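Local atomic coordinates of probable adhesion protein (PDB entry 6R3Z), a protein that probably serves as the periplasmic solute-binding component of a metal-transport system, binding divalent ions such as ferrous iron, manganese or nickel through a cluster of histidines. Residues Asn137-Ala140 with Tyr141-Ala145; Ser231-Val234 with Glu235-Arg239. All blocks are in the same frame, centred on the assembly; numbering follows the deposited sequence.

Contact 1 of 2, residues Asn137-Ala140 with Tyr141-Ala145; sequences NAKA and YTRNA
N137 lies over the aromatic ring of Y141, one helical turn ahead. Its CB sits 3.8 Å from the centroid of the Y141 ring and 25° off the ring normal, which makes this a CH-pi contact over the face. The N137 carbonyl oxygen is on a ring face as well, and at the same time accepts the backbone hydrogen bond from Y141 N at 3.0 Å. Y141 reaches back under N137 because its CG stands anti to its own carbonyl carbon, beside the backbone N (chi1 -60°). The polar ends of both side chains turn to D134: N137 ND2 donates a hydrogen bond to OD2, and Y141 OH makes a weak one to the same oxygen. A138 O continues the pattern, accepting T142 N at 3.1 Å. These i to i+4 bonds open helix 138-160, which comes between the two parallel sheets in the chain, consistent with the long helix that joins the lobes in family 9 solute-binding proteins; Y141 touches L130 of helix 116-133, and I23 and V24 of helix 14-24. At K139 the backbone O receives R143 N at 2.9 Å, while the two basic side chains cross, bringing K139 NZ and R143 NH1 to 4.3 Å, probably mildly unfavourable. The R143 chain bends at chi3 (59°) and lays one guanidinium face over A140 CA, off centre, with NH2 3.7 Å from A140 CB. A140 O accepts N144 N at 2.9 Å, and the N144 amide stays close beside that oxygen while its ND2 donates to I23 O.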
ATOM      1  N   ASN A 137      17.200 -22.259  -2.357  1.00 27.77           N
ATOM      2  CA  ASN A 137      16.916 -21.046  -3.127  1.00 26.66           C
ATOM      3  C   ASN A 137      17.253 -19.732  -2.402  1.00 28.82           C
ATOM      4  O   ASN A 137      17.028 -18.668  -2.981  1.00 27.52           O
ATOM      5  CB  ASN A 137      15.453 -21.047  -3.599  1.00 28.93           C
ATOM      6  CG  ASN A 137      15.147 -22.112  -4.629  1.00 40.73           C
ATOM      7  OD1 ASN A 137      15.910 -22.343  -5.581  1.00 33.63           O
ATOM      8  ND2 ASN A 137      14.009 -22.778  -4.468  1.00 31.39           N
ATOM      9  N   ALA A 138      17.804 -19.796  -1.163  1.00 26.47           N
ATOM     10  CA  ALA A 138      18.147 -18.604  -0.378  1.00 26.81           C
ATOM     11  C   ALA A 138      19.006 -17.571  -1.140  1.00 30.42           C
ATOM     12  O   ALA A 138      18.684 -16.383  -1.100  1.00 29.68           O
ATOM     13  CB  ALA A 138      18.822 -18.998   0.930  1.00 28.43           C
ATOM     14  N   LYS A 139      20.066 -18.013  -1.852  1.00 27.70           N
ATOM     15  CA  LYS A 139      20.921 -17.071  -2.593  1.00 28.18           C
ATOM     16  C   LYS A 139      20.149 -16.374  -3.735  1.00 30.54           C
ATOM     17  O   LYS A 139      20.296 -15.168  -3.914  1.00 30.01           O
ATOM     18  CB  LYS A 139      22.207 -17.729  -3.104  1.00 31.57           C
ATOM     19  CG  LYS A 139      23.390 -16.763  -3.058  1.00 47.09           C
ATOM     20  CD  LYS A 139      24.337 -16.944  -4.234  1.00 59.18           C
ATOM     21  CE  LYS A 139      25.075 -15.662  -4.540  1.00 74.97           C
ATOM     22  NZ  LYS A 139      25.949 -15.798  -5.738  1.00 89.01           N
ATOM     23  N   ALA A 140      19.320 -17.124  -4.466  1.00 27.04           N
ATOM     24  CA  ALA A 140      18.495 -16.590  -5.565  1.00 26.66           C
ATOM     25  C   ALA A 140      17.487 -15.543  -5.034  1.00 27.46           C
ATOM     26  O   ALA A 140      17.368 -14.452  -5.618  1.00 25.05           O
ATOM     27  CB  ALA A 140      17.761 -17.717  -6.269  1.00 27.71           C
ATOM     28  N   TYR A 141      16.809 -15.849  -3.904  1.00 24.08           N
ATOM     29  CA  TYR A 141      15.857 -14.912  -3.296  1.00 22.44           C
ATOM     30  C   TYR A 141      16.548 -13.594  -2.906  1.00 24.52           C
ATOM     31  O   TYR A 141      16.013 -12.518  -3.160  1.00 22.76           O
ATOM     32  CB  TYR A 141      15.113 -15.529  -2.088  1.00 23.17           C
ATOM     33  CG  TYR A 141      14.289 -16.776  -2.384  1.00 23.93           C
ATOM     34  CD1 TYR A 141      13.842 -17.057  -3.679  1.00 25.01           C
ATOM     35  CD2 TYR A 141      13.927 -17.651  -1.363  1.00 24.76           C
ATOM     36  CE1 TYR A 141      13.043 -18.180  -3.941  1.00 25.36           C
ATOM     37  CE2 TYR A 141      13.154 -18.787  -1.616  1.00 26.18           C
ATOM     38  CZ  TYR A 141      12.702 -19.039  -2.901  1.00 31.32           C
ATOM     39  OH  TYR A 141      11.994 -20.189  -3.140  1.00 30.11           O
ATOM     40  N   THR A 142      17.748 -13.689  -2.329  1.00 22.26           N
ATOM     41  CA  THR A 142      18.543 -12.527  -1.925  1.00 22.61           C
ATOM     42  C   THR A 142      18.933 -11.708  -3.151  1.00 26.30           C
ATOM     43  O   THR A 142      18.752 -10.483  -3.148  1.00 24.84           O
ATOM     44  CB  THR A 142      19.745 -12.977  -1.062  1.00 28.74           C
ATOM     45  OG1 THR A 142      19.214 -13.562   0.136  1.00 30.02           O
ATOM     46  CG2 THR A 142      20.678 -11.816  -0.689  1.00 29.55           C
ATOM     47  N   ARG A 143      19.451 -12.385  -4.196  1.00 24.46           N
ATOM     48  CA  ARG A 143      19.866 -11.737  -5.447  1.00 24.73           C
ATOM     49  C   ARG A 143      18.678 -10.982  -6.092  1.00 25.66           C
ATOM     50  O   ARG A 143      18.809  -9.807  -6.455  1.00 24.12           O
ATOM     51  CB  ARG A 143      20.433 -12.784  -6.403  1.00 27.00           C
ATOM     52  CG  ARG A 143      21.093 -12.221  -7.647  1.00 37.56           C
ATOM     53  CD  ARG A 143      21.827 -13.325  -8.409  1.00 41.65           C
ATOM     54  NE  ARG A 143      20.934 -14.416  -8.814  1.00 42.74           N
ATOM     55  CZ  ARG A 143      21.064 -15.686  -8.432  1.00 57.12           C
ATOM     56  NH1 ARG A 143      22.072 -16.054  -7.649  1.00 42.34           N
ATOM     57  NH2 ARG A 143      20.195 -16.599  -8.843  1.00 50.41           N
ATOM     58  N   ASN A 144      17.514 -11.656  -6.176  1.00 21.23           N
ATOM     59  CA  ASN A 144      16.298 -11.092  -6.769  1.00 21.07           C
ATOM     60  C   ASN A 144      15.785  -9.905  -5.952  1.00 24.88           C
ATOM     61  O   ASN A 144      15.394  -8.890  -6.539  1.00 23.63           O
ATOM     62  CB  ASN A 144      15.225 -12.166  -6.904  1.00 21.77           C
ATOM     63  CG  ASN A 144      15.540 -13.243  -7.929  1.00 32.61           C
ATOM     64  OD1 ASN A 144      16.413 -13.100  -8.809  1.00 27.33           O
ATOM     65  ND2 ASN A 144      14.837 -14.360  -7.836  1.00 23.44           N
ATOM     66  N   ALA A 145      15.821 -10.011  -4.602  1.00 22.75           N
ATOM     67  CA  ALA A 145      15.383  -8.915  -3.752  1.00 22.57           C
ATOM     68  C   ALA A 145      16.279  -7.678  -3.995  1.00 25.22           C
ATOM     69  O   ALA A 145      15.755  -6.568  -4.139  1.00 22.80           O
ATOM     70  CB  ALA A 145      15.405  -9.326  -2.286  1.00 23.37           C
TER

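Contact 2 of 2, residues Ser231-Val234 with Glu235-Arg239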
ATOM      1  N   SER A 231     -15.120   7.309  -3.901  1.00 28.03           N
ATOM      2  CA  SER A 231     -16.273   7.763  -3.116  1.00 28.79           C
ATOM      3  C   SER A 231     -17.074   8.802  -3.898  1.00 33.59           C
ATOM      4  O   SER A 231     -16.494   9.654  -4.572  1.00 33.12           O
ATOM      5  CB  SER A 231     -15.795   8.346  -1.789  1.00 32.88           C
ATOM      6  OG  SER A 231     -15.276   7.329  -0.946  1.00 37.81           O
ATOM      7  N   THR A 232     -18.408   8.775  -3.746  1.00 34.00           N
ATOM      8  CA  THR A 232     -19.329   9.661  -4.471  1.00 34.70           C
ATOM      9  C   THR A 232     -19.358  11.136  -3.994  1.00 36.97           C
ATOM     10  O   THR A 232     -19.910  11.968  -4.706  1.00 37.91           O
ATOM     11  CB  THR A 232     -20.753   9.063  -4.462  1.00 45.31           C
ATOM     12  OG1 THR A 232     -21.172   8.860  -3.113  1.00 45.35           O
ATOM     13  CG2 THR A 232     -20.844   7.746  -5.234  1.00 45.57           C
ATOM     14  N   TYR A 233     -18.780  11.464  -2.825  1.00 31.37           N
ATOM     15  CA  TYR A 233     -18.804  12.830  -2.277  1.00 29.91           C
ATOM     16  C   TYR A 233     -17.592  13.724  -2.624  1.00 32.77           C
ATOM     17  O   TYR A 233     -17.526  14.872  -2.164  1.00 32.53           O
ATOM     18  CB  TYR A 233     -18.990  12.773  -0.756  1.00 29.14           C
ATOM     19  CG  TYR A 233     -17.858  12.075  -0.030  1.00 26.04           C
ATOM     20  CD1 TYR A 233     -16.700  12.765   0.326  1.00 26.78           C
ATOM     21  CD2 TYR A 233     -17.941  10.724   0.300  1.00 25.52           C
ATOM     22  CE1 TYR A 233     -15.661  12.134   0.999  1.00 25.47           C
ATOM     23  CE2 TYR A 233     -16.926  10.094   1.022  1.00 25.94           C
ATOM     24  CZ  TYR A 233     -15.767  10.795   1.330  1.00 26.70           C
ATOM     25  OH  TYR A 233     -14.735  10.192   2.009  1.00 28.42           O
ATOM     26  N   VAL A 234     -16.623  13.207  -3.386  1.00 29.17           N
ATOM     27  CA  VAL A 234     -15.413  13.959  -3.729  1.00 30.03           C
ATOM     28  C   VAL A 234     -15.738  15.235  -4.554  1.00 34.55           C
ATOM     29  O   VAL A 234     -15.147  16.288  -4.287  1.00 33.40           O
ATOM     30  CB  VAL A 234     -14.336  13.042  -4.385  1.00 34.12           C
ATOM     31  CG1 VAL A 234     -13.123  13.846  -4.837  1.00 34.18           C
ATOM     32  CG2 VAL A 234     -13.905  11.946  -3.406  1.00 34.07           C
ATOM     33  N   GLU A 235     -16.733  15.162  -5.476  1.00 34.43           N
ATOM     34  CA  GLU A 235     -17.157  16.294  -6.308  1.00 35.49           C
ATOM     35  C   GLU A 235     -17.632  17.451  -5.422  1.00 39.54           C
ATOM     36  O   GLU A 235     -17.281  18.599  -5.683  1.00 39.46           O
ATOM     37  CB  GLU A 235     -18.245  15.856  -7.300  1.00 37.89           C
ATOM     38  CG  GLU A 235     -18.505  16.830  -8.438  1.00 52.82           C
ATOM     39  CD  GLU A 235     -19.573  16.369  -9.411  1.00 81.35           C
ATOM     40  OE1 GLU A 235     -19.353  15.347 -10.102  1.00 83.98           O
ATOM     41  OE2 GLU A 235     -20.633  17.031  -9.485  1.00 77.11           O
ATOM     42  N   THR A 236     -18.364  17.127  -4.342  1.00 35.91           N
ATOM     43  CA  THR A 236     -18.866  18.074  -3.347  1.00 35.91           C
ATOM     44  C   THR A 236     -17.694  18.780  -2.656  1.00 38.05           C
ATOM     45  O   THR A 236     -17.733  20.006  -2.524  1.00 37.60           O
ATOM     46  CB  THR A 236     -19.816  17.372  -2.364  1.00 45.42           C
ATOM     47  OG1 THR A 236     -20.819  16.670  -3.111  1.00 46.05           O
ATOM     48  CG2 THR A 236     -20.480  18.347  -1.383  1.00 43.91           C
ATOM     49  N   ILE A 237     -16.637  18.017  -2.260  1.00 32.66           N
ATOM     50  CA  ILE A 237     -15.439  18.611  -1.640  1.00 31.27           C
ATOM     51  C   ILE A 237     -14.801  19.648  -2.558  1.00 34.66           C
ATOM     52  O   ILE A 237     -14.603  20.779  -2.131  1.00 33.51           O
ATOM     53  CB  ILE A 237     -14.389  17.578  -1.153  1.00 32.92           C
ATOM     54  CG1 ILE A 237     -14.941  16.714  -0.021  1.00 32.73           C
ATOM     55  CG2 ILE A 237     -13.099  18.289  -0.704  1.00 33.64           C
ATOM     56  CD1 ILE A 237     -14.065  15.486   0.348  1.00 40.46           C
ATOM     57  N   GLN A 238     -14.510  19.270  -3.812  1.00 31.77           N
ATOM     58  CA  GLN A 238     -13.868  20.146  -4.795  1.00 33.33           C
ATOM     59  C   GLN A 238     -14.644  21.449  -5.017  1.00 38.58           C
ATOM     60  O   GLN A 238     -14.049  22.523  -4.947  1.00 38.86           O
ATOM     61  CB  GLN A 238     -13.626  19.398  -6.112  1.00 35.21           C
ATOM     62  CG  GLN A 238     -12.671  20.116  -7.070  1.00 57.81           C
ATOM     63  CD  GLN A 238     -12.625  19.468  -8.436  1.00 81.75           C
ATOM     64  OE1 GLN A 238     -13.002  18.301  -8.626  1.00 74.46           O
ATOM     65  NE2 GLN A 238     -12.156  20.215  -9.424  1.00 78.92           N
ATOM     66  N   ARG A 239     -15.967  21.353  -5.223  1.00 36.04           N
ATOM     67  CA  ARG A 239     -16.843  22.501  -5.416  1.00 36.96           C
ATOM     68  C   ARG A 239     -16.887  23.393  -4.171  1.00 41.44           C
ATOM     69  O   ARG A 239     -16.656  24.601  -4.283  1.00 42.40           O
ATOM     70  CB  ARG A 239     -18.259  22.026  -5.778  1.00 37.87           C
ATOM     71  CG  ARG A 239     -19.274  23.141  -6.054  1.00 50.36           C
ATOM     72  CD  ARG A 239     -20.645  22.589  -6.393  1.00 61.95           C
ATOM     73  NE  ARG A 239     -20.598  21.721  -7.571  1.00 74.60           N
ATOM     74  CZ  ARG A 239     -20.708  20.396  -7.536  1.00 88.43           C
ATOM     75  NH1 ARG A 239     -20.899  19.769  -6.382  1.00 71.65           N
ATOM     76  NH2 ARG A 239     -20.630  19.690  -8.655  1.00 76.99           N
TER
HETATM   77  O   HOH W   1     -20.248  14.639  -4.831  1.00 41.73           O
HETATM   78  O   HOH W   2     -17.373  12.680  -6.547  1.00 48.41           O
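Y233 holds its CG between the backbone N and the carbonyl carbon (chi1 63°), and I237 turns CG1 anti to its own carbonyl carbon (chi1 -65°), which sets the two side chains side by side and pointing the same way. The setting is a type I beta turn, S231 to V234, leading into helix 234-241 of the lobe built on the parallel sheet that contains strands 220-226 and 244-248. I237 CD1 meets the Y233 ring at its edge, in plane, 3.8 Å from CE1. Both side chains also touch I176 and L208, as part of the packing between this helix and helix 205-217. The backbone supports the same spacing: I237 N donates to Y233 O at 3.3 Å, and Q238 N to V234 O at 3.1 Å. Ahead of the helix, two waters link T232 O to the first turn. One donates to T232 O and hydrogen-bonds T236 OG1; the other accepts from E235 N at 2.8 Å and donates only weakly to T232 O. R239 NH2 forms a salt bridge with E235 OE2 at 2.8 Å, with OE2 almost in the guanidinium plane, and NH2 on the anti side of OE2, tilted out of the carboxylate plane.

How the contacts relate
Contact 1 precedes contact 2 along the chain, and the two do not touch: their centres are 46 Å apart and their nearest atoms about 34 Å. They lie on opposite sides of the chain's centre and share no helix or strand. Residues 137-145 start helix 138-160, which probably joins the two lobes, close to helix 14-24 of the first. Residues 231-239 lie in the crossover from strand 220-226 to strand 244-248, neighbours in the sheet of the second lobe. The six nickel-binding histidines come from both halves of the sequence. Contact 1 is away from them, whereas contact 2 belongs to a lobe whose sheet is near the metal site, the Y233 side chain being about 8 Å from that of H177.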